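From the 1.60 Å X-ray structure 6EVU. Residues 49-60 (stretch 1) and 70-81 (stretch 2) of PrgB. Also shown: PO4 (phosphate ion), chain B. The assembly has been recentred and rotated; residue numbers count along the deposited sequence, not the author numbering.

Stretch 1 49-60: GKFIKATDFNKV
Stretch 2, residues 70-81: TKLRKDMGGKAT

The contact buries 751 Å² and is built mainly round K71, F57 and A80. Stretch 1 runs as an extended segment through K50 and F51, turns at K53, the N-cap, into a short helix from A54, and leaves as loop to V60. Stretch 2 begins in the last turn of a helix, T70 to L72; R73 (phi/psi -82/63) breaks it, K74 is extended at -146/155, and a type II turn spans M76 to K79. The two run in opposite directions: V60 CA lies 6.1 Å from K71 CA at one end, I52 CA 4.4 Å from A80 CA at the other.

F57 (chi1 t, 175°; chi2 76°) starts from a CA-to-CB bond pointing away, yet its ring reaches back. K71 CB sits over one face, 4.1 Å from the F57 ring centroid, a CH-pi contact; L72 CD2 meets the edge, 3.8 Å from F57 CE1. K71 itself points toward stretch 1 and is m at chi1, then t throughout. That straight chain lays K71 CG 3.7 Å from V60 CG1 and delivers K71 NZ to N58 OD1 at 2.8 Å, a hydrogen bond. One lysine thus supplies methylenes to the apolar surfaces and an ammonium to a polar terminus.

K74 shows a second use of lysine. With chi angles p, t, t, m, it brings NZ within reach of three carbonyl oxygens: K74 NZ donates to F57 O at 2.8 Å, to K59 O at 2.9 Å, and within its own stretch to K71 O at 2.7 Å. The ammonium thereby ties the backbone at F57 and K59 to that of K71.

In the middle, M76 (m, m, m) points toward stretch 1 and fills the gap with its methyl: M76 CE is 3.6 Å from D56 CB and 3.8 Å from I52 CG2. I52 (m, t) also places CG1 4.0 Å from A80 CB, while K50 CB stands 3.8 Å from A80 CB; with I52 CA and A80 CA only 4.4 Å apart, A80 CB packs against both side chains. F51 O and T81 N are 3.3 Å apart, but the angle is too poor for a hydrogen bond. Water joins the stretches here instead: one molecule accepts from K53 N (3.0 Å from the water O) and T81 N (3.0 Å from the same O) and donates to D56 OD2 and K79 O.

The turn has its own rule: G78, at phi/psi 77/5, would jam a CB against the preceding carbonyl, and K79 N closes the turn on M76 O at 2.8 Å.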

# COMPACT_ATOMS: atom_id res chain seq x y z
N GLY A 49 -13.54 -5.06 -12.57
CA GLY A 49 -12.29 -5.03 -13.32
C GLY A 49 -12.19 -6.17 -14.31
O GLY A 49 -12.72 -7.26 -14.09
N LYS A 50 -11.50 -5.90 -15.42
CA LYS A 50 -11.19 -6.98 -16.35
C LYS A 50 -10.15 -7.91 -15.71
O LYS A 50 -9.28 -7.44 -14.96
CB LYS A 50 -10.64 -6.45 -17.67
CG LYS A 50 -11.58 -5.63 -18.52
CD LYS A 50 -10.84 -5.21 -19.84
CE LYS A 50 -11.79 -4.68 -20.89
NZ LYS A 50 -12.31 -3.34 -20.51
N PHE A 51 -10.29 -9.22 -15.95
CA PHE A 51 -9.34 -10.19 -15.39
C PHE A 51 -8.20 -10.44 -16.35
O PHE A 51 -8.40 -10.42 -17.58
CB PHE A 51 -10.02 -11.53 -15.07
CG PHE A 51 -11.02 -11.44 -13.97
CD1 PHE A 51 -12.38 -11.30 -14.28
CD2 PHE A 51 -10.63 -11.42 -12.63
CE1 PHE A 51 -13.31 -11.18 -13.28
CE2 PHE A 51 -11.58 -11.31 -11.61
CZ PHE A 51 -12.90 -11.18 -11.92
N ILE A 52 -6.99 -10.63 -15.81
CA ILE A 52 -5.81 -11.02 -16.58
C ILE A 52 -5.61 -12.51 -16.41
O ILE A 52 -5.49 -13.01 -15.28
CB ILE A 52 -4.57 -10.26 -16.13
CG1 ILE A 52 -4.83 -8.76 -16.30
CG2 ILE A 52 -3.33 -10.74 -16.91
CD1 ILE A 52 -3.78 -7.85 -15.54
N LYS A 53 -5.61 -13.23 -17.51
CA LYS A 53 -5.29 -14.66 -17.45
C LYS A 53 -3.90 -14.87 -16.85
O LYS A 53 -2.93 -14.20 -17.24
CB LYS A 53 -5.30 -15.30 -18.86
CG LYS A 53 -6.51 -15.07 -19.68
CD LYS A 53 -6.23 -15.61 -21.08
CE LYS A 53 -7.20 -16.69 -21.43
NZ LYS A 53 -7.16 -16.90 -22.90
N ALA A 54 -3.81 -15.81 -15.90
CA ALA A 54 -2.54 -16.20 -15.30
C ALA A 54 -1.50 -16.52 -16.37
O ALA A 54 -0.33 -16.15 -16.22
CB ALA A 54 -2.74 -17.41 -14.37
N THR A 55 -1.92 -17.18 -17.47
CA THR A 55 -0.94 -17.52 -18.49
C THR A 55 -0.39 -16.29 -19.21
O THR A 55 0.74 -16.32 -19.70
CB THR A 55 -1.52 -18.53 -19.49
OG1 THR A 55 -2.70 -18.00 -20.10
CG2 THR A 55 -1.92 -19.76 -18.73
N ASP A 56 -1.16 -15.18 -19.26
CA ASP A 56 -0.63 -13.92 -19.76
C ASP A 56 0.18 -13.22 -18.68
O ASP A 56 1.27 -12.68 -18.94
CB ASP A 56 -1.75 -13.01 -20.25
CG ASP A 56 -2.45 -13.56 -21.49
OD1 ASP A 56 -1.77 -14.19 -22.36
OD2 ASP A 56 -3.69 -13.40 -21.61
N PHE A 57 -0.33 -13.25 -17.46
CA PHE A 57 0.38 -12.57 -16.40
C PHE A 57 1.75 -13.18 -16.13
O PHE A 57 2.70 -12.47 -15.77
CB PHE A 57 -0.47 -12.60 -15.12
CG PHE A 57 0.24 -12.01 -13.95
CD1 PHE A 57 0.37 -10.63 -13.82
CD2 PHE A 57 0.86 -12.84 -13.01
CE1 PHE A 57 1.10 -10.09 -12.76
CE2 PHE A 57 1.57 -12.29 -11.93
CZ PHE A 57 1.71 -10.92 -11.84
N ASN A 58 1.88 -14.50 -16.27
CA ASN A 58 3.12 -15.14 -15.87
C ASN A 58 4.23 -15.03 -16.91
O ASN A 58 5.36 -15.43 -16.62
CB ASN A 58 2.85 -16.61 -15.52
CG ASN A 58 2.26 -16.75 -14.15
OD1 ASN A 58 2.59 -15.98 -13.25
ND2 ASN A 58 1.38 -17.73 -13.96
N LYS A 59 3.96 -14.48 -18.09
CA LYS A 59 4.98 -14.40 -19.11
C LYS A 59 5.92 -13.23 -18.87
O LYS A 59 5.48 -12.11 -18.58
CB LYS A 59 4.33 -14.23 -20.46
CG LYS A 59 3.68 -15.50 -20.89
CD LYS A 59 2.98 -15.29 -22.18
CE LYS A 59 2.57 -16.58 -22.83
NZ LYS A 59 2.01 -16.11 -24.13
N VAL A 60 7.21 -13.49 -19.01
CA VAL A 60 8.18 -12.42 -18.95
C VAL A 60 9.05 -12.48 -20.21
O VAL A 60 8.95 -13.38 -21.03
CB VAL A 60 9.04 -12.49 -17.67
CG1 VAL A 60 8.16 -12.41 -16.41
CG2 VAL A 60 9.81 -13.78 -17.68
N THR A 70 8.63 -8.26 -11.43
CA THR A 70 8.99 -8.26 -12.84
C THR A 70 7.77 -8.59 -13.68
O THR A 70 7.53 -7.95 -14.70
CB THR A 70 10.15 -9.22 -13.08
OG1 THR A 70 11.32 -8.73 -12.40
CG2 THR A 70 10.47 -9.31 -14.59
N LYS A 71 6.98 -9.58 -13.25
CA LYS A 71 5.73 -9.91 -13.94
C LYS A 71 4.77 -8.72 -13.99
O LYS A 71 4.05 -8.54 -14.99
CB LYS A 71 5.06 -11.11 -13.28
CG LYS A 71 5.87 -12.40 -13.51
CD LYS A 71 5.21 -13.57 -12.76
CE LYS A 71 6.01 -14.88 -12.97
NZ LYS A 71 5.23 -15.98 -12.29
N LEU A 72 4.72 -7.95 -12.92
CA LEU A 72 3.87 -6.77 -12.86
C LEU A 72 4.27 -5.66 -13.82
O LEU A 72 3.43 -4.97 -14.32
CB LEU A 72 3.79 -6.23 -11.45
CG LEU A 72 2.89 -7.03 -10.52
CD1 LEU A 72 3.15 -6.66 -9.08
CD2 LEU A 72 1.44 -6.83 -10.88
N ARG A 73 5.57 -5.48 -14.03
CA ARG A 73 6.04 -4.39 -14.86
C ARG A 73 6.01 -4.60 -16.37
O ARG A 73 7.02 -4.59 -17.03
CB ARG A 73 7.44 -3.97 -14.42
CG ARG A 73 7.51 -3.40 -13.02
CD ARG A 73 8.87 -2.82 -12.71
NE ARG A 73 9.89 -3.81 -12.98
CZ ARG A 73 10.38 -4.64 -12.08
NH1 ARG A 73 10.00 -4.58 -10.82
NH2 ARG A 73 11.28 -5.51 -12.44
N LYS A 74 4.82 -4.77 -16.88
CA LYS A 74 4.54 -4.90 -18.28
C LYS A 74 3.18 -4.25 -18.51
O LYS A 74 2.37 -4.16 -17.61
CB LYS A 74 4.63 -6.33 -18.79
CG LYS A 74 3.66 -7.32 -18.20
CD LYS A 74 3.76 -8.65 -18.94
CE LYS A 74 3.06 -9.77 -18.18
NZ LYS A 74 3.89 -10.25 -17.06
N ASP A 75 2.95 -3.78 -19.72
CA ASP A 75 1.70 -3.09 -20.03
C ASP A 75 0.70 -4.14 -20.48
O ASP A 75 0.89 -4.77 -21.53
CB ASP A 75 1.96 -2.07 -21.14
CG ASP A 75 0.78 -1.16 -21.37
OD1 ASP A 75 -0.34 -1.49 -21.01
OD2 ASP A 75 1.00 -0.05 -21.89
N MET A 76 -0.35 -4.34 -19.70
CA MET A 76 -1.38 -5.33 -20.05
C MET A 76 -2.65 -4.68 -20.57
O MET A 76 -3.68 -5.36 -20.65
CB MET A 76 -1.69 -6.22 -18.86
CG MET A 76 -0.47 -6.98 -18.40
SD MET A 76 0.20 -8.09 -19.62
CE MET A 76 -0.80 -9.59 -19.45
N GLY A 77 -2.62 -3.38 -20.87
CA GLY A 77 -3.78 -2.76 -21.50
C GLY A 77 -4.13 -3.51 -22.77
O GLY A 77 -3.26 -3.73 -23.60
N GLY A 78 -5.36 -3.97 -22.89
CA GLY A 78 -5.72 -4.78 -24.05
C GLY A 78 -5.24 -6.22 -24.00
O GLY A 78 -5.45 -6.96 -24.97
N LYS A 79 -4.64 -6.66 -22.89
CA LYS A 79 -4.29 -8.06 -22.68
C LYS A 79 -4.99 -8.59 -21.42
O LYS A 79 -4.40 -9.31 -20.60
CB LYS A 79 -2.77 -8.24 -22.56
CG LYS A 79 -1.95 -8.02 -23.89
CD LYS A 79 -0.76 -7.08 -23.67
CE LYS A 79 -1.17 -5.64 -24.07
NZ LYS A 79 -0.19 -4.49 -23.98
N ALA A 80 -6.24 -8.17 -21.19
CA ALA A 80 -6.98 -8.56 -20.00
C ALA A 80 -8.26 -9.23 -20.46
O ALA A 80 -9.35 -8.67 -20.36
CB ALA A 80 -7.27 -7.36 -19.10
N THR A 81 -8.13 -10.47 -20.88
CA THR A 81 -9.25 -11.25 -21.41
C THR A 81 -9.54 -12.50 -20.58
O THR A 81 -10.10 -13.48 -21.09
CB THR A 81 -8.96 -11.62 -22.85
OG1 THR A 81 -7.76 -12.41 -22.87
CG2 THR A 81 -8.72 -10.37 -23.65
P PO4 B . 12.10 -1.99 -15.58
O1 PO4 B . 13.08 -1.98 -14.41
O2 PO4 B . 11.41 -0.63 -15.61
O3 PO4 B . 12.89 -2.16 -16.87
O4 PO4 B . 11.09 -3.11 -15.56
O HOH W 1 -5.53 -11.75 -20.11
O HOH W 2 -8.15 -14.99 -24.20